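Local structure of D-lactate dehydrogenase (Fermentative) (Pseudomonas aeruginosa, 5Z20) at residues 164-169 with 209-214; 186-191 with 202-207. The protein probably catalyses the NAD-dependent interconversion of D-lactate and pyruvate, as a fermentative member of the D-isomer specific 2-hydroxyacid dehydrogenase family. All coordinates share one frame; numbering follows the deposited sequence.

Interaction 1. Residues 164-169 with 209-214. With NAI (1,4-dihydronicotinamide adenine dinucleotide), chain L.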
ATOM      1  N   GLY B 164     -10.476  23.710 -18.682  1.00 23.22           N
ATOM      2  CA  GLY B 164      -9.621  24.530 -19.519  1.00 23.37           C
ATOM      3  C   GLY B 164      -8.492  23.712 -20.096  1.00 25.57           C
ATOM      4  O   GLY B 164      -7.747  23.055 -19.344  1.00 23.47           O
ATOM      5  N   VAL B 165      -8.351  23.801 -21.403  1.00 23.52           N
ATOM      6  CA  VAL B 165      -7.353  23.082 -22.139  1.00 24.78           C
ATOM      7  C   VAL B 165      -6.308  24.055 -22.648  1.00 24.29           C
ATOM      8  O   VAL B 165      -6.616  24.913 -23.474  1.00 24.30           O
ATOM      9  CB  VAL B 165      -8.000  22.343 -23.328  1.00 25.57           C
ATOM     10  CG1 VAL B 165      -6.967  21.560 -24.063  1.00 27.27           C
ATOM     11  CG2 VAL B 165      -9.109  21.452 -22.845  1.00 27.15           C
ATOM     12  N   ILE B 166      -5.071  23.899 -22.202  1.00 22.89           N
ATOM     13  CA  ILE B 166      -3.999  24.720 -22.661  1.00 23.30           C
ATOM     14  C   ILE B 166      -3.259  23.906 -23.700  1.00 25.42           C
ATOM     15  O   ILE B 166      -2.548  22.924 -23.394  1.00 25.97           O
ATOM     16  CB  ILE B 166      -3.099  25.068 -21.484  1.00 24.09           C
ATOM     17  CG1 ILE B 166      -3.874  25.983 -20.526  1.00 23.93           C
ATOM     18  CG2 ILE B 166      -1.803  25.725 -21.928  1.00 25.97           C
ATOM     19  CD1 ILE B 166      -3.227  26.198 -19.193  1.00 23.33           C
ATOM     20  N   GLY B 167      -3.406  24.318 -24.939  1.00 27.46           N
ATOM     21  CA  GLY B 167      -2.810  23.593 -26.065  1.00 30.86           C
ATOM     22  C   GLY B 167      -3.808  22.668 -26.708  1.00 28.03           C
ATOM     23  O   GLY B 167      -4.035  21.579 -26.197  1.00 31.09           O
ATOM     24  N   THR B 168      -4.406  23.133 -27.805  1.00 26.84           N
ATOM     25  CA  THR B 168      -5.496  22.427 -28.472  1.00 26.96           C
ATOM     26  C   THR B 168      -5.039  21.778 -29.763  1.00 32.01           C
ATOM     27  O   THR B 168      -5.673  21.930 -30.799  1.00 31.13           O
ATOM     28  CB  THR B 168      -6.674  23.388 -28.754  1.00 28.82           C
ATOM     29  OG1 THR B 168      -6.233  24.588 -29.441  1.00 29.99           O
ATOM     30  CG2 THR B 168      -7.280  23.811 -27.416  1.00 28.02           C
ATOM     31  N   GLY B 169      -3.950  21.031 -29.686  1.00 28.72           N
ATOM     32  CA  GLY B 169      -3.422  20.313 -30.813  1.00 30.49           C
ATOM     33  C   GLY B 169      -4.041  18.927 -30.898  1.00 27.56           C
ATOM     34  O   GLY B 169      -5.161  18.727 -30.522  1.00 28.67           O
ATOM     35  N   ALA B 209      -7.564  34.354 -18.020  1.00 32.63           N
ATOM     36  CA  ALA B 209      -8.985  34.178 -17.875  1.00 31.96           C
ATOM     37  C   ALA B 209      -9.349  32.647 -17.833  1.00 31.65           C
ATOM     38  O   ALA B 209     -10.175  32.220 -17.055  1.00 29.35           O
ATOM     39  CB  ALA B 209      -9.733  34.895 -19.001  1.00 31.61           C
ATOM     40  N   LEU B 210      -8.679  31.848 -18.645  1.00 32.31           N
ATOM     41  CA  LEU B 210      -8.859  30.386 -18.581  1.00 30.86           C
ATOM     42  C   LEU B 210      -8.504  29.891 -17.177  1.00 28.07           C
ATOM     43  O   LEU B 210      -9.239  29.132 -16.575  1.00 26.79           O
ATOM     44  CB  LEU B 210      -7.970  29.682 -19.619  1.00 29.37           C
ATOM     45  CG  LEU B 210      -8.023  28.126 -19.629  1.00 28.31           C
ATOM     46  CD1 LEU B 210      -7.770  27.654 -21.054  1.00 27.30           C
ATOM     47  CD2 LEU B 210      -7.018  27.491 -18.652  1.00 25.12           C
ATOM     48  N   LEU B 211      -7.338  30.277 -16.685  1.00 28.10           N
ATOM     49  CA  LEU B 211      -6.932  29.911 -15.341  1.00 27.06           C
ATOM     50  C   LEU B 211      -7.918  30.348 -14.274  1.00 28.41           C
ATOM     51  O   LEU B 211      -8.236  29.568 -13.337  1.00 27.96           O
ATOM     52  CB  LEU B 211      -5.530  30.417 -15.031  1.00 28.15           C
ATOM     53  CG  LEU B 211      -4.433  29.775 -15.856  1.00 29.42           C
ATOM     54  CD1 LEU B 211      -3.115  30.421 -15.554  1.00 32.64           C
ATOM     55  CD2 LEU B 211      -4.304  28.284 -15.644  1.00 29.65           C
ATOM     56  N   ALA B 212      -8.476  31.538 -14.403  1.00 26.75           N
ATOM     57  CA  ALA B 212      -9.359  31.990 -13.330  1.00 28.17           C
ATOM     58  C   ALA B 212     -10.688  31.337 -13.405  1.00 27.01           C
ATOM     59  O   ALA B 212     -11.390  31.274 -12.433  1.00 31.97           O
ATOM     60  CB  ALA B 212      -9.543  33.539 -13.407  1.00 30.21           C
ATOM     61  N   GLU B 213     -11.120  30.914 -14.590  1.00 28.93           N
ATOM     62  CA  GLU B 213     -12.515  30.415 -14.710  1.00 28.95           C
ATOM     63  C   GLU B 213     -12.617  28.863 -14.593  1.00 28.72           C
ATOM     64  O   GLU B 213     -13.673  28.359 -14.518  1.00 27.92           O
ATOM     65  CB  GLU B 213     -13.125  30.917 -16.018  1.00 31.39           C
ATOM     66  CG  GLU B 213     -13.279  32.467 -16.083  1.00 33.85           C
ATOM     67  CD  GLU B 213     -13.641  32.985 -17.472  1.00 36.26           C
ATOM     68  OE1 GLU B 213     -14.325  32.277 -18.257  1.00 37.50           O
ATOM     69  OE2 GLU B 213     -13.164  34.063 -17.828  1.00 37.79           O
ATOM     70  N   SER B 214     -11.510  28.142 -14.747  1.00 28.28           N
ATOM     71  CA  SER B 214     -11.569  26.663 -14.935  1.00 27.29           C
ATOM     72  C   SER B 214     -11.625  25.953 -13.618  1.00 24.22           C
ATOM     73  O   SER B 214     -10.908  26.320 -12.676  1.00 26.47           O
ATOM     74  CB  SER B 214     -10.347  26.151 -15.729  1.00 25.48           C
ATOM     75  OG  SER B 214     -10.297  26.683 -17.064  1.00 25.12           O
TER
HETATM   76  PA  NAI L 401       0.504  19.166 -31.305  1.00 25.00           P
HETATM   77  O1A NAI L 401       1.633  19.802 -31.849  1.00 24.80           O
HETATM   78  O2A NAI L 401      -0.467  18.514 -32.141  1.00 24.55           O
HETATM   79  O5B NAI L 401      -0.210  20.251 -30.500  1.00 22.41           O
HETATM   80  C5B NAI L 401       0.399  21.114 -29.607  1.00 22.80           C
HETATM   81  C4B NAI L 401      -0.512  22.298 -29.414  1.00 26.91           C
HETATM   82  O4B NAI L 401       0.039  23.162 -28.447  1.00 24.89           O
HETATM   83  C3B NAI L 401      -0.782  23.087 -30.702  1.00 26.66           C
HETATM   84  O3B NAI L 401      -2.110  23.518 -30.893  1.00 25.65           O
HETATM   85  C2B NAI L 401       0.037  24.292 -30.416  1.00 28.12           C
HETATM   86  O2B NAI L 401      -0.335  25.469 -31.081  1.00 31.72           O
HETATM   87  C1B NAI L 401      -0.102  24.456 -28.921  1.00 26.74           C
HETATM   88  N9A NAI L 401       0.896  25.405 -28.422  1.00 30.81           N
HETATM   89  C8A NAI L 401       2.082  25.636 -28.965  1.00 27.33           C
HETATM   90  N7A NAI L 401       2.733  26.555 -28.334  1.00 26.95           N
HETATM   91  C5A NAI L 401       1.985  26.959 -27.354  1.00 28.64           C
HETATM   92  C6A NAI L 401       2.129  27.949 -26.292  1.00 33.61           C
HETATM   93  N6A NAI L 401       3.230  28.675 -26.197  1.00 34.38           N
HETATM   94  N1A NAI L 401       1.126  28.079 -25.442  1.00 28.81           N
HETATM   95  C2A NAI L 401       0.034  27.358 -25.573  1.00 30.37           C
HETATM   96  N3A NAI L 401      -0.154  26.444 -26.504  1.00 27.87           N
HETATM   97  C4A NAI L 401       0.758  26.211 -27.417  1.00 25.99           C
HETATM   98  O3  NAI L 401       1.122  18.231 -30.217  1.00 26.64           O
HETATM   99  PN  NAI L 401       0.444  17.021 -29.501  1.00 23.45           P
HETATM  100  O1N NAI L 401       0.540  15.905 -30.358  1.00 22.36           O
HETATM  101  O2N NAI L 401      -0.823  17.432 -29.027  1.00 23.04           O
HETATM  102  O5D NAI L 401       1.446  16.907 -28.354  1.00 24.33           O
HETATM  103  C5D NAI L 401       1.359  17.663 -27.187  1.00 24.07           C
HETATM  104  C4D NAI L 401       2.504  17.394 -26.222  1.00 24.52           C
HETATM  105  O4D NAI L 401       2.234  16.406 -25.261  1.00 22.18           O
HETATM  106  C3D NAI L 401       3.802  16.972 -26.853  1.00 27.28           C
HETATM  107  O3D NAI L 401       4.602  18.066 -27.222  1.00 26.28           O
HETATM  108  C2D NAI L 401       4.464  16.155 -25.771  1.00 24.90           C
HETATM  109  O2D NAI L 401       5.377  16.899 -25.016  1.00 24.88           O
HETATM  110  C1D NAI L 401       3.360  15.730 -24.855  1.00 22.51           C
HETATM  111  N1N NAI L 401       3.185  14.295 -24.918  1.00 21.94           N
HETATM  112  C2N NAI L 401       3.188  13.603 -23.801  1.00 20.45           C
HETATM  113  C3N NAI L 401       3.012  12.236 -23.781  1.00 19.43           C
HETATM  114  C7N NAI L 401       3.018  11.472 -22.474  1.00 21.13           C
HETATM  115  O7N NAI L 401       3.299  10.339 -22.453  1.00 20.33           O
HETATM  116  N7N NAI L 401       2.724  12.012 -21.341  1.00 18.64           N
HETATM  117  C4N NAI L 401       2.892  11.599 -25.009  1.00 23.03           C
HETATM  118  C5N NAI L 401       2.911  12.333 -26.165  1.00 21.31           C
HETATM  119  C6N NAI L 401       3.050  13.694 -26.085  1.00 24.23           C

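Interaction 2. Residues 186-191 with 202-207. With NAI (1,4-dihydronicotinamide adenine dinucleotide), chain L.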
ATOM      1  N   LEU B 186     -16.148  23.671 -22.199  1.00 25.47           N
ATOM      2  CA  LEU B 186     -14.742  23.770 -22.544  1.00 29.39           C
ATOM      3  C   LEU B 186     -14.201  25.159 -22.787  1.00 29.38           C
ATOM      4  O   LEU B 186     -14.745  25.931 -23.579  1.00 29.99           O
ATOM      5  CB  LEU B 186     -14.471  22.920 -23.781  1.00 31.03           C
ATOM      6  CG  LEU B 186     -14.385  21.424 -23.516  1.00 35.64           C
ATOM      7  CD1 LEU B 186     -14.796  20.665 -24.765  1.00 49.84           C
ATOM      8  CD2 LEU B 186     -12.970  21.071 -23.089  1.00 35.13           C
ATOM      9  N   LEU B 187     -13.092  25.444 -22.118  1.00 25.50           N
ATOM     10  CA  LEU B 187     -12.365  26.676 -22.317  1.00 26.40           C
ATOM     11  C   LEU B 187     -11.019  26.309 -22.875  1.00 27.97           C
ATOM     12  O   LEU B 187     -10.510  25.217 -22.558  1.00 28.53           O
ATOM     13  CB  LEU B 187     -12.210  27.373 -20.981  1.00 25.41           C
ATOM     14  CG  LEU B 187     -13.508  27.567 -20.186  1.00 24.52           C
ATOM     15  CD1 LEU B 187     -13.194  28.310 -18.912  1.00 24.19           C
ATOM     16  CD2 LEU B 187     -14.544  28.315 -20.996  1.00 26.97           C
ATOM     17  N   ALA B 188     -10.469  27.162 -23.728  1.00 24.65           N
ATOM     18  CA  ALA B 188      -9.270  26.856 -24.461  1.00 26.20           C
ATOM     19  C   ALA B 188      -8.337  28.021 -24.576  1.00 27.31           C
ATOM     20  O   ALA B 188      -8.763  29.139 -24.816  1.00 27.51           O
ATOM     21  CB  ALA B 188      -9.601  26.322 -25.870  1.00 26.50           C
ATOM     22  N   TYR B 189      -7.053  27.727 -24.518  1.00 25.86           N
ATOM     23  CA  TYR B 189      -6.063  28.677 -24.809  1.00 27.09           C
ATOM     24  C   TYR B 189      -5.037  28.030 -25.705  1.00 29.19           C
ATOM     25  O   TYR B 189      -4.474  26.945 -25.411  1.00 26.03           O
ATOM     26  CB  TYR B 189      -5.439  29.167 -23.551  1.00 30.12           C
ATOM     27  CG  TYR B 189      -4.187  29.951 -23.799  1.00 32.97           C
ATOM     28  CD1 TYR B 189      -4.245  31.258 -24.323  1.00 37.35           C
ATOM     29  CD2 TYR B 189      -2.956  29.389 -23.565  1.00 37.60           C
ATOM     30  CE1 TYR B 189      -3.098  31.963 -24.600  1.00 36.91           C
ATOM     31  CE2 TYR B 189      -1.795  30.081 -23.843  1.00 38.26           C
ATOM     32  CZ  TYR B 189      -1.881  31.365 -24.341  1.00 40.72           C
ATOM     33  OH  TYR B 189      -0.739  32.041 -24.581  1.00 47.22           O
ATOM     34  N   ASP B 190      -4.769  28.687 -26.829  1.00 29.61           N
ATOM     35  CA  ASP B 190      -3.703  28.250 -27.755  1.00 29.86           C
ATOM     36  C   ASP B 190      -3.291  29.569 -28.493  1.00 32.82           C
ATOM     37  O   ASP B 190      -4.123  30.299 -28.920  1.00 33.89           O
ATOM     38  CB  ASP B 190      -4.216  27.215 -28.701  1.00 28.42           C
ATOM     39  CG  ASP B 190      -3.093  26.417 -29.366  1.00 31.56           C
ATOM     40  OD1 ASP B 190      -2.286  26.989 -30.149  1.00 27.32           O
ATOM     41  OD2 ASP B 190      -3.009  25.187 -29.114  1.00 28.60           O
ATOM     42  N   PRO B 191      -2.010  29.859 -28.589  1.00 36.63           N
ATOM     43  CA  PRO B 191      -1.602  30.929 -29.494  1.00 35.77           C
ATOM     44  C   PRO B 191      -2.148  30.740 -30.900  1.00 37.00           C
ATOM     45  O   PRO B 191      -2.242  31.714 -31.617  1.00 38.52           O
ATOM     46  CB  PRO B 191      -0.073  30.831 -29.509  1.00 40.17           C
ATOM     47  CG  PRO B 191       0.240  29.395 -29.101  1.00 42.03           C
ATOM     48  CD  PRO B 191      -0.859  29.014 -28.142  1.00 38.40           C
ATOM     49  N   GLY B 202     -16.251  24.627 -27.767  1.00 37.98           N
ATOM     50  CA  GLY B 202     -15.208  25.263 -26.905  1.00 38.94           C
ATOM     51  C   GLY B 202     -15.030  26.771 -27.173  1.00 38.64           C
ATOM     52  O   GLY B 202     -15.372  27.236 -28.223  1.00 42.68           O
ATOM     53  N   ARG B 203     -14.617  27.524 -26.162  1.00 36.67           N
ATOM     54  CA  ARG B 203     -14.490  28.927 -26.234  1.00 34.99           C
ATOM     55  C   ARG B 203     -13.046  29.296 -25.935  1.00 34.27           C
ATOM     56  O   ARG B 203     -12.540  28.938 -24.868  1.00 33.80           O
ATOM     57  CB  ARG B 203     -15.387  29.543 -25.220  1.00 37.29           C
ATOM     58  CG  ARG B 203     -15.156  31.047 -25.161  1.00 44.86           C
ATOM     59  CD  ARG B 203     -16.311  31.729 -24.385  1.00 46.21           C
ATOM     60  NE  ARG B 203     -16.327  31.402 -22.946  1.00 42.91           N
ATOM     61  CZ  ARG B 203     -15.619  32.036 -22.010  1.00 44.18           C
ATOM     62  NH1 ARG B 203     -14.779  33.027 -22.308  1.00 48.67           N
ATOM     63  NH2 ARG B 203     -15.743  31.699 -20.739  1.00 41.45           N
ATOM     64  N   TYR B 204     -12.379  29.937 -26.901  1.00 31.67           N
ATOM     65  CA  TYR B 204     -11.051  30.392 -26.698  1.00 32.44           C
ATOM     66  C   TYR B 204     -11.070  31.660 -25.852  1.00 32.89           C
ATOM     67  O   TYR B 204     -11.938  32.477 -25.974  1.00 35.77           O
ATOM     68  CB  TYR B 204     -10.299  30.664 -27.999  1.00 32.33           C
ATOM     69  CG  TYR B 204      -9.778  29.421 -28.623  1.00 36.08           C
ATOM     70  CD1 TYR B 204      -8.534  28.933 -28.272  1.00 32.87           C
ATOM     71  CD2 TYR B 204     -10.547  28.679 -29.525  1.00 39.64           C
ATOM     72  CE1 TYR B 204      -8.024  27.774 -28.818  1.00 33.08           C
ATOM     73  CE2 TYR B 204     -10.046  27.495 -30.089  1.00 40.05           C
ATOM     74  CZ  TYR B 204      -8.782  27.045 -29.722  1.00 36.09           C
ATOM     75  OH  TYR B 204      -8.296  25.919 -30.272  1.00 36.05           O
ATOM     76  N   LEU B 205     -10.090  31.777 -24.986  1.00 32.06           N
ATOM     77  CA  LEU B 205      -9.870  32.951 -24.183  1.00 34.58           C
ATOM     78  C   LEU B 205      -8.425  33.092 -23.778  1.00 33.05           C
ATOM     79  O   LEU B 205      -7.618  32.255 -24.085  1.00 33.73           O
ATOM     80  CB  LEU B 205     -10.782  33.007 -22.977  1.00 36.17           C
ATOM     81  CG  LEU B 205     -10.995  31.871 -22.008  1.00 42.53           C
ATOM     82  CD1 LEU B 205     -10.010  30.732 -22.009  1.00 42.22           C
ATOM     83  CD2 LEU B 205     -11.450  32.285 -20.630  1.00 40.12           C
ATOM     84  N   ALA B 206      -8.103  34.171 -23.097  1.00 30.99           N
ATOM     85  CA  ALA B 206      -6.741  34.441 -22.742  1.00 33.66           C
ATOM     86  C   ALA B 206      -6.348  33.481 -21.600  1.00 33.88           C
ATOM     87  O   ALA B 206      -7.168  33.054 -20.813  1.00 32.91           O
ATOM     88  CB  ALA B 206      -6.574  35.905 -22.308  1.00 34.72           C
ATOM     89  N   LEU B 207      -5.048  33.227 -21.497  1.00 34.61           N
ATOM     90  CA  LEU B 207      -4.546  32.316 -20.520  1.00 32.62           C
ATOM     91  C   LEU B 207      -5.040  32.655 -19.127  1.00 35.48           C
ATOM     92  O   LEU B 207      -5.471  31.771 -18.411  1.00 30.07           O
ATOM     93  CB  LEU B 207      -3.018  32.285 -20.567  1.00 31.79           C
ATOM     94  CG  LEU B 207      -2.391  31.317 -19.551  1.00 31.70           C
ATOM     95  CD1 LEU B 207      -2.961  29.895 -19.664  1.00 29.20           C
ATOM     96  CD2 LEU B 207      -0.890  31.272 -19.739  1.00 33.24           C
TER
HETATM   97  PA  NAI L 401       0.504  19.166 -31.305  1.00 25.00           P
HETATM   98  O1A NAI L 401       1.633  19.802 -31.849  1.00 24.80           O
HETATM   99  O2A NAI L 401      -0.467  18.514 -32.141  1.00 24.55           O
HETATM  100  O5B NAI L 401      -0.210  20.251 -30.500  1.00 22.41           O
HETATM  101  C5B NAI L 401       0.399  21.114 -29.607  1.00 22.80           C
HETATM  102  C4B NAI L 401      -0.512  22.298 -29.414  1.00 26.91           C
HETATM  103  O4B NAI L 401       0.039  23.162 -28.447  1.00 24.89           O
HETATM  104  C3B NAI L 401      -0.782  23.087 -30.702  1.00 26.66           C
HETATM  105  O3B NAI L 401      -2.110  23.518 -30.893  1.00 25.65           O
HETATM  106  C2B NAI L 401       0.037  24.292 -30.416  1.00 28.12           C
HETATM  107  O2B NAI L 401      -0.335  25.469 -31.081  1.00 31.72           O
HETATM  108  C1B NAI L 401      -0.102  24.456 -28.921  1.00 26.74           C
HETATM  109  N9A NAI L 401       0.896  25.405 -28.422  1.00 30.81           N
HETATM  110  C8A NAI L 401       2.082  25.636 -28.965  1.00 27.33           C
HETATM  111  N7A NAI L 401       2.733  26.555 -28.334  1.00 26.95           N
HETATM  112  C5A NAI L 401       1.985  26.959 -27.354  1.00 28.64           C
HETATM  113  C6A NAI L 401       2.129  27.949 -26.292  1.00 33.61           C
HETATM  114  N6A NAI L 401       3.230  28.675 -26.197  1.00 34.38           N
HETATM  115  N1A NAI L 401       1.126  28.079 -25.442  1.00 28.81           N
HETATM  116  C2A NAI L 401       0.034  27.358 -25.573  1.00 30.37           C
HETATM  117  N3A NAI L 401      -0.154  26.444 -26.504  1.00 27.87           N
HETATM  118  C4A NAI L 401       0.758  26.211 -27.417  1.00 25.99           C
HETATM  119  O3  NAI L 401       1.122  18.231 -30.217  1.00 26.64           O
HETATM  120  PN  NAI L 401       0.444  17.021 -29.501  1.00 23.45           P
HETATM  121  O1N NAI L 401       0.540  15.905 -30.358  1.00 22.36           O
HETATM  122  O2N NAI L 401      -0.823  17.432 -29.027  1.00 23.04           O
HETATM  123  O5D NAI L 401       1.446  16.907 -28.354  1.00 24.33           O
HETATM  124  C5D NAI L 401       1.359  17.663 -27.187  1.00 24.07           C
HETATM  125  C4D NAI L 401       2.504  17.394 -26.222  1.00 24.52           C
HETATM  126  O4D NAI L 401       2.234  16.406 -25.261  1.00 22.18           O
HETATM  127  C3D NAI L 401       3.802  16.972 -26.853  1.00 27.28           C
HETATM  128  O3D NAI L 401       4.602  18.066 -27.222  1.00 26.28           O
HETATM  129  C2D NAI L 401       4.464  16.155 -25.771  1.00 24.90           C
HETATM  130  O2D NAI L 401       5.377  16.899 -25.016  1.00 24.88           O
HETATM  131  C1D NAI L 401       3.360  15.730 -24.855  1.00 22.51           C
HETATM  132  N1N NAI L 401       3.185  14.295 -24.918  1.00 21.94           N
HETATM  133  C2N NAI L 401       3.188  13.603 -23.801  1.00 20.45           C
HETATM  134  C3N NAI L 401       3.012  12.236 -23.781  1.00 19.43           C
HETATM  135  C7N NAI L 401       3.018  11.472 -22.474  1.00 21.13           C
HETATM  136  O7N NAI L 401       3.299  10.339 -22.453  1.00 20.33           O
HETATM  137  N7N NAI L 401       2.724  12.012 -21.341  1.00 18.64           N
HETATM  138  C4N NAI L 401       2.892  11.599 -25.009  1.00 23.03           C
HETATM  139  C5N NAI L 401       2.911  12.333 -26.165  1.00 21.31           C
HETATM  140  C6N NAI L 401       3.050  13.694 -26.085  1.00 24.23           C
HETATM  141  O   HOH W   1      -6.774  31.245 -26.687  1.00 30.52           O

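Interaction 1. Residues 164-169 with 209-214
L210 and G164 make the heart of this apolar contact, in which the end of helix 207-213 lies against strand 162-166; the axes of 164-166 and 209-213 approach to 8.8 Å. The first torsion of L210 (chi1 178°) swings CG away from the backbone N and carries it over to the strand, onto G164. CG rests on the alpha carbon there, 3.9 Å from G164 CA, while the two methyls part: CD1 lies against the V165 backbone, 3.8 Å from V165 O, and CD2 reaches the I166 side chain, 4.0 Å from I166 CG1. I166 meets it obliquely, and its CD1 also approaches L211 CD2 at 4.3 Å. Glycine suits position 164 because a beta carbon there would run into both S214 OG and L210 CD2.

The polar part belongs to the helix end. S214, the first residue past helical geometry, turns its hydroxyl back to L210 O in a 2.7 Å hydrogen bond from S214 OG, the donor standing above the carbonyl plane. A small side chain fits here, since OG also sits 3.3 Å from G164 CA while its proton is given to L210 O within its own segment.

Beyond the strand, the chain enters a glycine-rich turn consistent with the GxGxxG pattern of Rossmann folds. G167 has backbone angles that call for glycine, and at G169 a beta carbon would collide with NADH: G169 CA is already 3.2 Å from O5B of the dinucleotide.

Around the contact, strand 162-166 is bonded through its backbone to strands 185-189 and 216-219. V165, turned away from the helix, packs on L186, and I166 touches V217 and L219. L211 reaches R235 and T238 of helix 233-238. Helix 207-213 packs on one face of the parallel sheet.

Interaction 2. Residues 186-191 with 202-207
L187 and A188 pair in parallel register with R203 and Y204, through three backbone hydrogen bonds: R203 N to L186 O, A188 N to R203 O and L205 N to A188 O, each 3.0 Å. The last is the straightest, with 161° at the hydrogen, and A188 O also receives a CA-H...O contact from Y204.

On the face bearing A188 and Y204, the alanine methyl sits over the phenol ring, A188 CB lying 3.8 Å from the ring centroid and offset toward the rim. The small residue lets the ring lie close, a CH-pi contact, while Y204 OH hydrogen-bonds to T168 OG1 and N194 N. On the face of L187 and R203, the two side chains run side by side; the arginine bends at chi3 (68°), with NH2 3.6 Å from L187 CD2 and salt-bridged to E213. L205 CD1 adds apolar cover near L187 CB.

With chi1 at 168° the ring of Y189 lies beside its carbonyl carbon and comes under L207: L207 CB lies 3.9 Å from the Y189 ring centroid, almost on the normal, and L205 O lies at the ring edge. A water accepts from D190 N and donates to L205 O, bridging the segments where strand pairing stops.

D190 is the NADH-binding acidic residue after this strand. D190 OD1 accepts from O2B and D190 OD2 from O3B of the adenosine ribose, both at 2.6 Å, as in NAD-binding Rossmann folds. T168 N and Y192 N also donate to the carboxylate and fix its rotation.

The segments join strands 185-189 and 203-204 of a beta-alpha-beta unit. Its helix 195-199 sends I197 against A188 and Y204; L187, Y189 and L205 touch helix 207-213, and L186 meets helix 170-181.

Both interactions belong to the same half of the NAD-binding sheet, where strands 162-166 and 185-189 are neighbours, and their centres lie about 5 Å apart. Interaction 1 is wholly buried and lacks any hydrogen bond between its segments: it fits a helix to a sheet face through leucine, isoleucine, glycine and a serine. Interaction 2 is partly exposed at an outermost strand, 203-204, and relies on backbone bonds, rings and a water. They meet at T168, whose OG1 hydrogen-bonds to Y204 OH (2.6 Å) and whose N bonds to D190 OD2, and where L205 packs on L210. Around the adenosine ribose the work is divided: the glycine-rich turn gives close approach, the aspartate carboxylate binds the ribose hydroxyls.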